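Local coordinates for protein intracellular protease/amidase (Salmonella enterica subsp. enterica serovar Typhimurium, PDB 4K2H) that binds zinc and is a member of the DJ-1/PfpI family, probably with peptidase or amidase activity, although its cellular function has not been established, at residues A[9-12]-A[13-17]; A[105-108]-A[109-113]; A[21-24]-A[25-29]; A[55-59]-A[60-64]. The protein carries 1 engineered substitution. All coordinates share one frame; numbering follows the deposited sequence.

Interaction 1: residues A[9-12]-A[13-17]. With ZN (zinc ion), chain O.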
ATOM      1  N   VAL A   9      -7.502 -12.402   1.299  1.00 26.55           N
ATOM      2  CA  VAL A   9      -6.487 -11.673   2.063  1.00 26.07           C
ATOM      3  C   VAL A   9      -7.057 -11.582   3.465  1.00 26.39           C
ATOM      4  O   VAL A   9      -8.150 -11.043   3.670  1.00 25.65           O
ATOM      5  CB  VAL A   9      -6.226 -10.272   1.485  1.00 26.62           C
ATOM      6  CG1 VAL A   9      -5.194  -9.492   2.312  1.00 26.23           C
ATOM      7  CG2 VAL A   9      -5.767 -10.369   0.044  1.00 26.98           C
ATOM      8  N   LEU A  10      -6.354 -12.153   4.431  1.00 26.45           N
ATOM      9  CA  LEU A  10      -6.875 -12.173   5.791  1.00 26.35           C
ATOM     10  C   LEU A  10      -6.456 -10.903   6.509  1.00 25.32           C
ATOM     11  O   LEU A  10      -5.283 -10.524   6.516  1.00 25.20           O
ATOM     12  CB  LEU A  10      -6.379 -13.401   6.571  1.00 26.39           C
ATOM     13  CG  LEU A  10      -6.659 -14.764   5.932  1.00 26.76           C
ATOM     14  CD1 LEU A  10      -6.331 -15.871   6.908  1.00 26.99           C
ATOM     15  CD2 LEU A  10      -8.091 -14.906   5.462  1.00 27.23           C
ATOM     16  N   LEU A  11      -7.433 -10.267   7.137  1.00 25.20           N
ATOM     17  CA  LEU A  11      -7.209  -9.003   7.813  1.00 23.94           C
ATOM     18  C   LEU A  11      -7.532  -9.104   9.301  1.00 24.09           C
ATOM     19  O   LEU A  11      -8.681  -8.999   9.678  1.00 24.26           O
ATOM     20  CB  LEU A  11      -8.047  -7.900   7.167  1.00 23.38           C
ATOM     21  CG  LEU A  11      -7.798  -7.568   5.700  1.00 23.38           C
ATOM     22  CD1 LEU A  11      -8.593  -6.326   5.305  1.00 23.08           C
ATOM     23  CD2 LEU A  11      -6.316  -7.378   5.367  1.00 23.06           C
ATOM     24  N   ALA A  12      -6.521  -9.260  10.145  1.00 23.82           N
ATOM     25  CA  ALA A  12      -6.735  -9.267  11.591  1.00 24.44           C
ATOM     26  C   ALA A  12      -6.446  -7.861  12.162  1.00 24.55           C
ATOM     27  O   ALA A  12      -5.807  -7.053  11.494  1.00 25.80           O
ATOM     28  CB  ALA A  12      -5.852 -10.309  12.249  1.00 24.51           C
ATOM     29  N   PRO A  13      -6.900  -7.566  13.396  1.00 24.53           N
ATOM     30  CA  PRO A  13      -6.588  -6.223  13.924  1.00 24.92           C
ATOM     31  C   PRO A  13      -5.096  -6.030  13.991  1.00 25.20           C
ATOM     32  O   PRO A  13      -4.383  -6.935  14.438  1.00 25.24           O
ATOM     33  CB  PRO A  13      -7.277  -6.215  15.326  1.00 25.18           C
ATOM     34  CG  PRO A  13      -8.433  -7.148  15.144  1.00 24.67           C
ATOM     35  CD  PRO A  13      -7.885  -8.254  14.249  1.00 24.62           C
ATOM     36  N   GLY A  14      -4.613  -4.885  13.508  1.00 25.12           N
ATOM     37  CA  GLY A  14      -3.175  -4.664  13.432  1.00 25.63           C
ATOM     38  C   GLY A  14      -2.440  -5.177  12.195  1.00 24.73           C
ATOM     39  O   GLY A  14      -1.250  -5.127  12.131  1.00 25.39           O
ATOM     40  N   PHE A  15      -3.163  -5.635  11.199  1.00 25.38           N
ATOM     41  CA  PHE A  15      -2.566  -6.097   9.942  1.00 24.16           C
ATOM     42  C   PHE A  15      -1.759  -4.975   9.334  1.00 24.96           C
ATOM     43  O   PHE A  15      -2.150  -3.831   9.439  1.00 24.09           O
ATOM     44  CB  PHE A  15      -3.657  -6.562   8.961  1.00 23.55           C
ATOM     45  CG  PHE A  15      -4.525  -5.450   8.371  1.00 23.32           C
ATOM     46  CD1 PHE A  15      -4.259  -4.934   7.114  1.00 23.08           C
ATOM     47  CD2 PHE A  15      -5.621  -4.943   9.061  1.00 23.99           C
ATOM     48  CE1 PHE A  15      -5.043  -3.959   6.537  1.00 22.50           C
ATOM     49  CE2 PHE A  15      -6.410  -3.943   8.513  1.00 23.50           C
ATOM     50  CZ  PHE A  15      -6.141  -3.474   7.229  1.00 23.69           C
ATOM     51  N   GLU A  16      -0.633  -5.319   8.687  1.00 25.20           N
ATOM     52  CA  GLU A  16       0.211  -4.354   8.061  1.00 24.78           C
ATOM     53  C   GLU A  16      -0.474  -3.955   6.769  1.00 24.51           C
ATOM     54  O   GLU A  16      -0.555  -4.748   5.837  1.00 23.80           O
ATOM     55  CB  GLU A  16       1.609  -4.930   7.788  1.00 26.52           C
ATOM     56  CG  GLU A  16       2.740  -3.960   8.054  1.00 27.41           C
ATOM     57  CD  GLU A  16       2.412  -2.551   7.584  1.00 28.07           C
ATOM     58  OE1 GLU A  16       2.456  -1.617   8.431  1.00 28.87           O
ATOM     59  OE2 GLU A  16       2.066  -2.387   6.382  1.00 28.24           O
ATOM     60  N   GLU A  17      -0.975  -2.714   6.720  1.00 24.27           N
ATOM     61  CA  GLU A  17      -1.796  -2.278   5.609  1.00 24.17           C
ATOM     62  C   GLU A  17      -1.046  -2.142   4.309  1.00 25.54           C
ATOM     63  O   GLU A  17      -1.596  -2.405   3.251  1.00 24.95           O
ATOM     64  CB  GLU A  17      -2.552  -1.002   5.933  1.00 24.27           C
ATOM     65  CG  GLU A  17      -1.748   0.292   6.077  1.00 23.91           C
ATOM     66  CD  GLU A  17      -0.727   0.284   7.184  1.00 23.67           C
ATOM     67  OE1 GLU A  17      -1.094  -0.083   8.309  1.00 21.76           O
ATOM     68  OE2 GLU A  17       0.461   0.632   6.895  1.00 23.27           O
TER
HETATM   69 ZN    ZN O 201       1.937   0.157   7.771  1.00 30.82          ZN
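The Phe-15 ring carries Leu-11 over one face and a carbonyl oxygen at its edge. Leu-11 CD2 sits 3.9 Å from the centre of the Phe-15 ring, 23° off its normal. This is a CH-pi contact, displaced toward CD1 and CE1. Ala-12 O lies in the ring plane, 3.2 Å from Phe-15 CD2. With chi1 at 71°, Phe-15 CG stands between its own backbone N and carbonyl carbon, and the ring folds back toward Leu-11. The same Ala-12 O accepts Phe-15 N at 3.0 Å and closes a type II beta turn from Ala-12 to Phe-15. That bond is bent, at 142° about the hydrogen. Pro-13 and Gly-14 fill the corners. Gly-14 has the positive phi of the third turn position, where a CB would press on the Pro-13 carbonyl. Pro-13 CD packs against Ala-12 CB at 3.5 Å.

Past the turn the chain leads into a zinc site. Glu-16 OE1 binds the zinc ion at 2.0 Å and Glu-17 OE2 binds it at 1.8 Å. His-49 of the same chain and Asp-25 of the second subunit complete the site. Glu-16 is also the N-cap, its OE2 taking Ala-18 N. Ser-47 OG holds Glu-17 OE1, so each carboxylate has its second oxygen engaged as well.

Strand 6-11 brings the chain here, between strands 33-38 and 69-72 of the parallel sheet. Ala-12 rests on helix 76-83, and helix 17-29 sets off at Glu-17.

Interaction 2: residues A[105-108]-A[109-113]. Engineered in segment 105-108: Ala-106 (natural residue Cys).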
ATOM      1  N   ILE A 105       3.597 -12.947   4.352  1.00 27.80           N
ATOM      2  CA  ILE A 105       4.599 -11.941   4.211  1.00 28.95           C
ATOM      3  C   ILE A 105       5.084 -11.426   5.553  1.00 29.49           C
ATOM      4  O   ILE A 105       4.325 -11.329   6.547  1.00 28.79           O
ATOM      5  CB  ILE A 105       4.118 -10.807   3.287  1.00 31.71           C
ATOM      6  CG1 ILE A 105       5.091  -9.625   3.335  1.00 34.29           C
ATOM      7  CG2 ILE A 105       2.740 -10.311   3.643  1.00 30.67           C
ATOM      8  CD1 ILE A 105       5.345  -9.016   1.972  1.00 37.29           C
ATOM      9  N   ALA A 106       6.372 -11.106   5.587  1.00 29.92           N
ATOM     10  CA  ALA A 106       6.988 -10.414   6.735  1.00 31.16           C
ATOM     11  C   ALA A 106       6.926 -11.294   7.990  1.00 31.74           C
ATOM     12  O   ALA A 106       7.411 -12.407   7.939  1.00 32.30           O
ATOM     13  CB  ALA A 106       6.359  -9.039   6.955  1.00 31.05           C
ATOM     14  N   SER A 107       6.353 -10.835   9.102  1.00 31.31           N
ATOM     15  CA  SER A 107       6.340 -11.664  10.312  1.00 31.68           C
ATOM     16  C   SER A 107       5.493 -12.947  10.223  1.00 31.37           C
ATOM     17  O   SER A 107       5.682 -13.847  11.034  1.00 33.66           O
ATOM     18  CB  SER A 107       5.942 -10.842  11.556  1.00 33.26           C
ATOM     19  OG  SER A 107       4.553 -10.564  11.592  1.00 33.58           O
ATOM     20  N   ALA A 108       4.591 -13.040   9.240  1.00 30.88           N
ATOM     21  CA  ALA A 108       3.486 -14.007   9.258  1.00 30.15           C
ATOM     22  C   ALA A 108       3.907 -15.472   9.090  1.00 30.03           C
ATOM     23  O   ALA A 108       3.265 -16.363   9.637  1.00 28.56           O
ATOM     24  CB  ALA A 108       2.459 -13.651   8.195  1.00 30.48           C
ATOM     25  N   ALA A 109       4.984 -15.722   8.352  1.00 29.95           N
ATOM     26  CA  ALA A 109       5.483 -17.099   8.248  1.00 31.49           C
ATOM     27  C   ALA A 109       5.986 -17.624   9.604  1.00 32.88           C
ATOM     28  O   ALA A 109       5.731 -18.777   9.974  1.00 35.95           O
ATOM     29  CB  ALA A 109       6.567 -17.204   7.189  1.00 31.71           C
ATOM     30  N   ALA A 110       6.698 -16.800  10.353  1.00 33.49           N
ATOM     31  CA  ALA A 110       7.184 -17.237  11.651  1.00 35.41           C
ATOM     32  C   ALA A 110       6.026 -17.307  12.653  1.00 38.09           C
ATOM     33  O   ALA A 110       5.810 -18.337  13.300  1.00 39.61           O
ATOM     34  CB  ALA A 110       8.258 -16.289  12.147  1.00 35.81           C
ATOM     35  N   ARG A 111       5.272 -16.212  12.750  1.00 40.41           N
ATOM     36  CA  ARG A 111       4.244 -16.045  13.795  1.00 43.23           C
ATOM     37  C   ARG A 111       2.986 -16.832  13.585  1.00 41.05           C
ATOM     38  O   ARG A 111       2.332 -17.159  14.560  1.00 46.71           O
ATOM     39  CB  ARG A 111       3.819 -14.584  13.946  1.00 45.43           C
ATOM     40  CG  ARG A 111       4.913 -13.649  14.388  1.00 49.67           C
ATOM     41  CD  ARG A 111       5.243 -13.794  15.858  1.00 56.12           C
ATOM     42  NE  ARG A 111       6.068 -12.667  16.273  1.00 62.11           N
ATOM     43  CZ  ARG A 111       5.618 -11.427  16.466  1.00 70.85           C
ATOM     44  NH1 ARG A 111       4.319 -11.118  16.328  1.00 68.42           N
ATOM     45  NH2 ARG A 111       6.480 -10.478  16.817  1.00 79.90           N
ATOM     46  N   VAL A 112       2.606 -17.107  12.346  1.00 37.62           N
ATOM     47  CA  VAL A 112       1.362 -17.813  12.116  1.00 37.09           C
ATOM     48  C   VAL A 112       1.637 -19.283  11.788  1.00 37.70           C
ATOM     49  O   VAL A 112       1.064 -20.185  12.408  1.00 38.49           O
ATOM     50  CB  VAL A 112       0.488 -17.144  11.012  1.00 37.03           C
ATOM     51  CG1 VAL A 112      -0.873 -17.804  10.949  1.00 35.66           C
ATOM     52  CG2 VAL A 112       0.300 -15.653  11.267  1.00 36.74           C
ATOM     53  N   LEU A 113       2.508 -19.538  10.825  1.00 37.24           N
ATOM     54  CA  LEU A 113       2.740 -20.919  10.404  1.00 37.15           C
ATOM     55  C   LEU A 113       3.783 -21.593  11.305  1.00 38.37           C
ATOM     56  O   LEU A 113       3.541 -22.679  11.825  1.00 38.04           O
ATOM     57  CB  LEU A 113       3.178 -20.973   8.945  1.00 36.04           C
ATOM     58  CG  LEU A 113       2.271 -20.211   7.992  1.00 35.61           C
ATOM     59  CD1 LEU A 113       2.698 -20.415   6.558  1.00 34.95           C
ATOM     60  CD2 LEU A 113       0.825 -20.622   8.200  1.00 36.34           C
TER
HETATM   61  O   HOH W   1       6.570 -14.214   6.083  1.00 33.98           O
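Ser-107 and Arg-111 face each other one helical turn apart. Arg-111 CB and CG lie over the Ser-107 backbone, with CG 3.4 Å from Ser-107 O and 4.1 Å from Ser-107 CB. Arg-111 chi1 of -63° puts CG beside its own N and on this side. The chain then bends at chi2, and its tip goes elsewhere, NH1 making a weak bond to Pro-76 O. Ser-107 OG pairs with Ser-79 OG. Ala-108 CB and Val-112 CG2 make a looser pair on another side of the helix.

The backbone turns sharply before the helix. Ala-108 N bonds to Ile-105 O and closes a type II' beta turn. Ala-106 is engineered and replaces a natural cysteine. Its phi of 64° and psi of -124° are consistent with the nucleophile elbow of this family. Water 1 bridges Ala-106 O (2.7 Å) and Ala-109 N (3.2 Å).

Arg-111 N meets Ser-107 O at 3.0 Å in a nearly straight bond. Ala-108 O takes Val-112 N at 2.9 Å and, weakly, Leu-113 N at 3.5 Å, which widens the turn to the pi type.

The turn links strand 101-104 to helix 108-114. Leu-113 packs back on that strand, Val-112 meets helix 76-83, and Ala-106 lies against Glu-19 of helix 17-29.

Interaction 3: residues A[21-24]-A[25-29]; sequences IVTL and DILRR. With ZN (zinc ion), chain P.
Asp-25, one turn after Ile-21, has a carboxylate oxygen gripped twice. Its OD1 binds the zinc ion at 2.1 Å and accepts a weak bond from Arg-29 NH2 at 3.1 Å. Both segments belong to helix 17-29, the crossover helix of a beta-alpha-beta unit between strands 6-11 and 33-38. Asp-25 CG is anti to its backbone N (chi1 163°), which carries the carboxylate to the zinc and Arg-29. The other oxygen, Asp-25 OD2, takes Arg-29 NE at 2.8 Å in a salt bridge whose hydrogen bond is almost straight, 169°. NE reaches it on the syn side, 31° out of the carboxylate plane. Asp-25 OD2 itself lies in the guanidinium plane. This pairing helps fix the rotation of the carboxylate that binds the metal and would favour its ionised form. Glu-16, Glu-17 and His-49 of the second subunit supply the remaining zinc ligands, so the helix helps join the dimer. Val-22 also packs on Val-22 of that subunit.

Regular helical bonds run beneath, such as Asp-25 N to Ile-21 O at 2.8 Å. Leu-24 and Arg-28 cross at an angle. Leu-24 CD1 covers one guanidinium face, toward the rim, while its CD2 is 3.5 Å from Arg-28 NH1. The extended Arg-28 chain carries its NH2 to Val-34 O and Asp-56.

Elsewhere on the helix Thr-23 and Leu-27 run side by side, CG2 of Thr-23 being 3.9 Å from CD1 of Leu-27. Thr-23 OG1 turns instead to Glu-19 O. Toward helix 159-171, Val-22 CG1 meets Ile-26 CG1 at 4.3 Å.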
ATOM      1  N   ILE A  21      -2.321  -4.032   1.201  1.00 26.81           N
ATOM      2  CA  ILE A  21      -2.913  -3.204   0.145  1.00 28.22           C
ATOM      3  C   ILE A  21      -2.143  -3.257  -1.180  1.00 26.95           C
ATOM      4  O   ILE A  21      -2.784  -3.270  -2.232  1.00 25.95           O
ATOM      5  CB  ILE A  21      -3.128  -1.734   0.574  1.00 30.19           C
ATOM      6  CG1 ILE A  21      -4.272  -1.589   1.589  1.00 32.20           C
ATOM      7  CG2 ILE A  21      -3.412  -0.857  -0.625  1.00 30.85           C
ATOM      8  CD1 ILE A  21      -5.074  -2.851   1.873  1.00 33.70           C
ATOM      9  N   VAL A  22      -0.803  -3.287  -1.147  1.00 26.42           N
ATOM     10  CA  VAL A  22      -0.042  -3.380  -2.407  1.00 26.38           C
ATOM     11  C   VAL A  22      -0.381  -4.718  -3.071  1.00 26.87           C
ATOM     12  O   VAL A  22      -0.652  -4.754  -4.269  1.00 28.22           O
ATOM     13  CB  VAL A  22       1.475  -3.170  -2.238  1.00 26.97           C
ATOM     14  CG1 VAL A  22       2.228  -3.378  -3.557  1.00 28.08           C
ATOM     15  CG2 VAL A  22       1.778  -1.768  -1.755  1.00 26.86           C
ATOM     16  N   THR A  23      -0.468  -5.801  -2.287  1.00 26.51           N
ATOM     17  CA  THR A  23      -0.732  -7.115  -2.861  1.00 25.61           C
ATOM     18  C   THR A  23      -2.119  -7.131  -3.488  1.00 26.60           C
ATOM     19  O   THR A  23      -2.349  -7.671  -4.575  1.00 25.29           O
ATOM     20  CB  THR A  23      -0.658  -8.236  -1.803  1.00 25.43           C
ATOM     21  OG1 THR A  23       0.585  -8.172  -1.114  1.00 24.69           O
ATOM     22  CG2 THR A  23      -0.790  -9.624  -2.461  1.00 25.85           C
ATOM     23  N   LEU A  24      -3.068  -6.540  -2.774  1.00 26.08           N
ATOM     24  CA  LEU A  24      -4.410  -6.473  -3.276  1.00 26.98           C
ATOM     25  C   LEU A  24      -4.489  -5.625  -4.551  1.00 27.15           C
ATOM     26  O   LEU A  24      -5.161  -5.975  -5.515  1.00 28.24           O
ATOM     27  CB  LEU A  24      -5.293  -5.910  -2.168  1.00 27.64           C
ATOM     28  CG  LEU A  24      -6.735  -5.819  -2.535  1.00 28.08           C
ATOM     29  CD1 LEU A  24      -7.541  -6.079  -1.272  1.00 28.22           C
ATOM     30  CD2 LEU A  24      -7.012  -4.468  -3.190  1.00 28.17           C
ATOM     31  N   ASP A  25      -3.820  -4.495  -4.551  1.00 26.84           N
ATOM     32  CA  ASP A  25      -3.804  -3.634  -5.736  1.00 27.86           C
ATOM     33  C   ASP A  25      -3.237  -4.394  -6.958  1.00 27.61           C
ATOM     34  O   ASP A  25      -3.801  -4.366  -8.057  1.00 26.26           O
ATOM     35  CB  ASP A  25      -3.012  -2.352  -5.427  1.00 27.16           C
ATOM     36  CG  ASP A  25      -2.581  -1.605  -6.645  1.00 28.90           C
ATOM     37  OD1 ASP A  25      -3.196  -0.569  -6.907  1.00 30.78           O
ATOM     38  OD2 ASP A  25      -1.590  -1.988  -7.343  1.00 29.50           O
ATOM     39  N   ILE A  26      -2.117  -5.068  -6.770  1.00 29.36           N
ATOM     40  CA  ILE A  26      -1.481  -5.769  -7.910  1.00 30.22           C
ATOM     41  C   ILE A  26      -2.435  -6.835  -8.458  1.00 31.39           C
ATOM     42  O   ILE A  26      -2.736  -6.858  -9.662  1.00 33.43           O
ATOM     43  CB  ILE A  26      -0.147  -6.413  -7.494  1.00 30.67           C
ATOM     44  CG1 ILE A  26       0.863  -5.328  -7.106  1.00 30.73           C
ATOM     45  CG2 ILE A  26       0.418  -7.305  -8.600  1.00 31.09           C
ATOM     46  CD1 ILE A  26       1.188  -4.358  -8.213  1.00 31.02           C
ATOM     47  N   LEU A  27      -2.945  -7.678  -7.564  1.00 30.70           N
ATOM     48  CA  LEU A  27      -3.869  -8.730  -7.935  1.00 30.94           C
ATOM     49  C   LEU A  27      -5.074  -8.176  -8.688  1.00 32.28           C
ATOM     50  O   LEU A  27      -5.463  -8.731  -9.732  1.00 32.55           O
ATOM     51  CB  LEU A  27      -4.325  -9.529  -6.715  1.00 30.71           C
ATOM     52  CG  LEU A  27      -3.274 -10.370  -5.954  1.00 30.32           C
ATOM     53  CD1 LEU A  27      -3.830 -10.849  -4.613  1.00 30.00           C
ATOM     54  CD2 LEU A  27      -2.832 -11.573  -6.762  1.00 31.36           C
ATOM     55  N   ARG A  28      -5.657  -7.097  -8.180  1.00 31.18           N
ATOM     56  CA  ARG A  28      -6.852  -6.539  -8.792  1.00 32.24           C
ATOM     57  C   ARG A  28      -6.539  -5.817 -10.106  1.00 33.64           C
ATOM     58  O   ARG A  28      -7.402  -5.746 -10.970  1.00 34.50           O
ATOM     59  CB  ARG A  28      -7.654  -5.630  -7.810  1.00 32.30           C
ATOM     60  CG  ARG A  28      -8.670  -6.402  -6.972  1.00 32.52           C
ATOM     61  CD  ARG A  28      -9.397  -5.568  -5.897  1.00 34.05           C
ATOM     62  NE  ARG A  28     -10.259  -6.387  -5.020  1.00 33.99           N
ATOM     63  CZ  ARG A  28     -10.760  -6.029  -3.831  1.00 35.29           C
ATOM     64  NH1 ARG A  28     -10.517  -4.838  -3.271  1.00 34.42           N
ATOM     65  NH2 ARG A  28     -11.496  -6.905  -3.156  1.00 35.99           N
ATOM     66  N   ARG A  29      -5.321  -5.311 -10.290  1.00 35.21           N
ATOM     67  CA  ARG A  29      -4.948  -4.740 -11.599  1.00 35.77           C
ATOM     68  C   ARG A  29      -4.970  -5.819 -12.669  1.00 37.84           C
ATOM     69  O   ARG A  29      -5.325  -5.551 -13.810  1.00 36.96           O
ATOM     70  CB  ARG A  29      -3.564  -4.115 -11.588  1.00 36.30           C
ATOM     71  CG  ARG A  29      -3.528  -2.681 -11.120  1.00 35.88           C
ATOM     72  CD  ARG A  29      -2.121  -2.256 -10.833  1.00 35.71           C
ATOM     73  NE  ARG A  29      -2.109  -1.139  -9.915  1.00 36.55           N
ATOM     74  CZ  ARG A  29      -2.280   0.124 -10.269  1.00 36.60           C
ATOM     75  NH1 ARG A  29      -2.449   0.451 -11.535  1.00 36.07           N
ATOM     76  NH2 ARG A  29      -2.275   1.072  -9.327  1.00 38.50           N
TER
HETATM   77 ZN    ZN P 201      -5.059   0.182  -6.292  1.00 34.66          ZN

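Interaction 4: residues A[55-59]-A[60-64]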
ATOM      1  N   ALA A  55     -13.418  -4.857   5.428  1.00 24.39           N
ATOM      2  CA  ALA A  55     -13.273  -6.116   4.670  1.00 25.45           C
ATOM      3  C   ALA A  55     -14.477  -6.478   3.809  1.00 26.20           C
ATOM      4  O   ALA A  55     -15.630  -6.166   4.130  1.00 27.30           O
ATOM      5  CB  ALA A  55     -12.918  -7.287   5.598  1.00 25.20           C
ATOM      6  N   ASP A  56     -14.218  -7.162   2.715  1.00 27.23           N
ATOM      7  CA  ASP A  56     -15.314  -7.655   1.863  1.00 28.73           C
ATOM      8  C   ASP A  56     -16.237  -8.617   2.626  1.00 29.72           C
ATOM      9  O   ASP A  56     -17.468  -8.581   2.482  1.00 29.41           O
ATOM     10  CB  ASP A  56     -14.772  -8.322   0.599  1.00 28.78           C
ATOM     11  CG  ASP A  56     -14.021  -7.357  -0.298  1.00 29.60           C
ATOM     12  OD1 ASP A  56     -14.495  -6.233  -0.448  1.00 32.40           O
ATOM     13  OD2 ASP A  56     -12.940  -7.690  -0.840  1.00 30.05           O
ATOM     14  N   SER A  57     -15.659  -9.455   3.475  1.00 30.11           N
ATOM     15  CA  SER A  57     -16.470 -10.426   4.188  1.00 30.24           C
ATOM     16  C   SER A  57     -15.698 -10.902   5.397  1.00 30.31           C
ATOM     17  O   SER A  57     -14.733 -10.264   5.804  1.00 29.01           O
ATOM     18  CB  SER A  57     -16.849 -11.564   3.218  1.00 31.43           C
ATOM     19  OG  SER A  57     -17.449 -12.659   3.869  1.00 32.52           O
ATOM     20  N   THR A  58     -16.104 -12.037   5.961  1.00 32.80           N
ATOM     21  CA  THR A  58     -15.471 -12.568   7.148  1.00 33.24           C
ATOM     22  C   THR A  58     -15.192 -14.016   6.940  1.00 33.83           C
ATOM     23  O   THR A  58     -15.783 -14.657   6.075  1.00 34.31           O
ATOM     24  CB  THR A  58     -16.365 -12.422   8.404  1.00 35.53           C
ATOM     25  OG1 THR A  58     -17.588 -13.142   8.220  1.00 37.98           O
ATOM     26  CG2 THR A  58     -16.702 -10.987   8.671  1.00 36.48           C
ATOM     27  N   LEU A  59     -14.282 -14.531   7.753  1.00 33.69           N
ATOM     28  CA  LEU A  59     -13.891 -15.916   7.697  1.00 35.87           C
ATOM     29  C   LEU A  59     -15.078 -16.794   7.996  1.00 36.45           C
ATOM     30  O   LEU A  59     -15.255 -17.864   7.370  1.00 36.80           O
ATOM     31  CB  LEU A  59     -12.798 -16.163   8.736  1.00 37.87           C
ATOM     32  CG  LEU A  59     -11.527 -16.867   8.351  1.00 38.28           C
ATOM     33  CD1 LEU A  59     -10.993 -16.365   7.026  1.00 39.47           C
ATOM     34  CD2 LEU A  59     -10.521 -16.628   9.467  1.00 38.14           C
ATOM     35  N   SER A  60     -15.912 -16.327   8.926  1.00 36.65           N
ATOM     36  CA  SER A  60     -17.115 -17.065   9.331  1.00 38.53           C
ATOM     37  C   SER A  60     -18.096 -17.320   8.190  1.00 39.53           C
ATOM     38  O   SER A  60     -18.832 -18.286   8.240  1.00 38.93           O
ATOM     39  CB  SER A  60     -17.824 -16.348  10.474  1.00 39.34           C
ATOM     40  OG  SER A  60     -18.273 -15.068  10.048  1.00 41.83           O
ATOM     41  N   GLU A  61     -18.091 -16.475   7.158  1.00 42.22           N
ATOM     42  CA  GLU A  61     -18.907 -16.683   5.951  1.00 42.61           C
ATOM     43  C   GLU A  61     -18.212 -17.486   4.849  1.00 42.39           C
ATOM     44  O   GLU A  61     -18.758 -17.648   3.764  1.00 41.05           O
ATOM     45  CB  GLU A  61     -19.296 -15.324   5.358  1.00 45.91           C
ATOM     46  CG  GLU A  61     -20.203 -14.501   6.255  1.00 50.15           C
ATOM     47  CD  GLU A  61     -21.454 -15.280   6.616  1.00 55.05           C
ATOM     48  OE1 GLU A  61     -22.148 -15.741   5.681  1.00 59.32           O
ATOM     49  OE2 GLU A  61     -21.724 -15.468   7.823  1.00 58.00           O
ATOM     50  N   ARG A  62     -17.008 -17.981   5.096  1.00 42.12           N
ATOM     51  CA  ARG A  62     -16.252 -18.625   4.033  1.00 41.69           C
ATOM     52  C   ARG A  62     -15.687 -19.966   4.437  1.00 43.60           C
ATOM     53  O   ARG A  62     -14.649 -20.396   3.917  1.00 42.16           O
ATOM     54  CB  ARG A  62     -15.122 -17.697   3.601  1.00 39.73           C
ATOM     55  CG  ARG A  62     -15.622 -16.412   2.958  1.00 38.83           C
ATOM     56  CD  ARG A  62     -16.172 -16.710   1.573  1.00 38.38           C
ATOM     57  NE  ARG A  62     -16.605 -15.502   0.872  1.00 38.37           N
ATOM     58  CZ  ARG A  62     -17.803 -14.941   1.018  1.00 38.04           C
ATOM     59  NH1 ARG A  62     -18.114 -13.861   0.336  1.00 38.30           N
ATOM     60  NH2 ARG A  62     -18.693 -15.453   1.842  1.00 38.14           N
ATOM     61  N   GLN A  63     -16.366 -20.658   5.335  1.00 45.87           N
ATOM     62  CA  GLN A  63     -15.750 -21.850   5.908  1.00 50.03           C
ATOM     63  C   GLN A  63     -15.623 -23.018   4.940  1.00 49.95           C
ATOM     64  O   GLN A  63     -14.713 -23.844   5.102  1.00 51.90           O
ATOM     65  CB  GLN A  63     -16.448 -22.307   7.187  1.00 53.14           C
ATOM     66  CG  GLN A  63     -15.504 -23.120   8.070  1.00 54.89           C
ATOM     67  CD  GLN A  63     -16.226 -24.006   9.055  1.00 57.50           C
ATOM     68  OE1 GLN A  63     -16.942 -24.952   8.673  1.00 62.15           O
ATOM     69  NE2 GLN A  63     -16.035 -23.721  10.330  1.00 54.81           N
ATOM     70  N   GLN A  64     -16.513 -23.099   3.949  1.00 49.64           N
ATOM     71  CA  GLN A  64     -16.403 -24.134   2.887  1.00 50.95           C
ATOM     72  C   GLN A  64     -15.885 -23.584   1.563  1.00 46.89           C
ATOM     73  O   GLN A  64     -15.820 -24.327   0.574  1.00 48.10           O
ATOM     74  CB  GLN A  64     -17.756 -24.834   2.625  1.00 53.85           C
ATOM     75  CG  GLN A  64     -18.058 -25.975   3.580  1.00 55.72           C
ATOM     76  CD  GLN A  64     -18.343 -25.469   4.982  1.00 57.03           C
ATOM     77  OE1 GLN A  64     -19.215 -24.624   5.170  1.00 57.14           O
ATOM     78  NE2 GLN A  64     -17.608 -25.978   5.969  1.00 58.23           N
TER
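Ser-60 opens the segment with a hydrogen bond between two hydroxyls: its OG lies 2.7 Å from Thr-58 OG1. In both residues chi1 is near +60°, and the two hydroxyls are brought together over the start of the turn. This is a short 3-10 turn that follows the outer strand 57-58 of the parallel sheet.

Glu-61 comes next. Its N bonds to Thr-58 O at 3.1 Å. Its CB touches Ser-57 OG at 3.6 Å.

Arg-62 repeats the three-residue pattern, N to Leu-59 O at 2.9 Å. Its side chain bends at chi2 (-72°) and doubles back over the strand. Ser-57 OG then lies over one face of the guanidinium, toward its rim. Arg-62 NH2 donates to Glu-61 O at 2.9 Å, with that oxygen in the guanidinium plane. NH1 forms a salt bridge with Glu-35 of strand 33-38. The group is therefore held on more than one side.

Gln-63 and Gln-64 end the segment at the surface, where both touch a crystal neighbour. Gln-64 NE2 donates to Gln-63 OE1 at 3.0 Å, in the carbonyl plane and on a lone pair.

Interactions 1 and 3 adjoin in the chain, with centres 14 Å apart. Each supplies part of a zinc site shared between subunits: Glu-16 and Glu-17 of interaction 1 meet Asp-25 of interaction 3 from the other copy. Interaction 2 lies near interaction 1, with nearest atoms about 6 Å apart and no touch. The side chain of the engineered Ala-106 is about 6 Å from that of Glu-16 and about 10 Å from the zinc. Interaction 4 is away from these sites but touches two of the others. Leu-59 CD1 packs on Leu-10 CD2 of interaction 1 at 3.6 Å, and Asp-56 OD2 pairs with Arg-28 NH2 of interaction 3 at 2.8 Å.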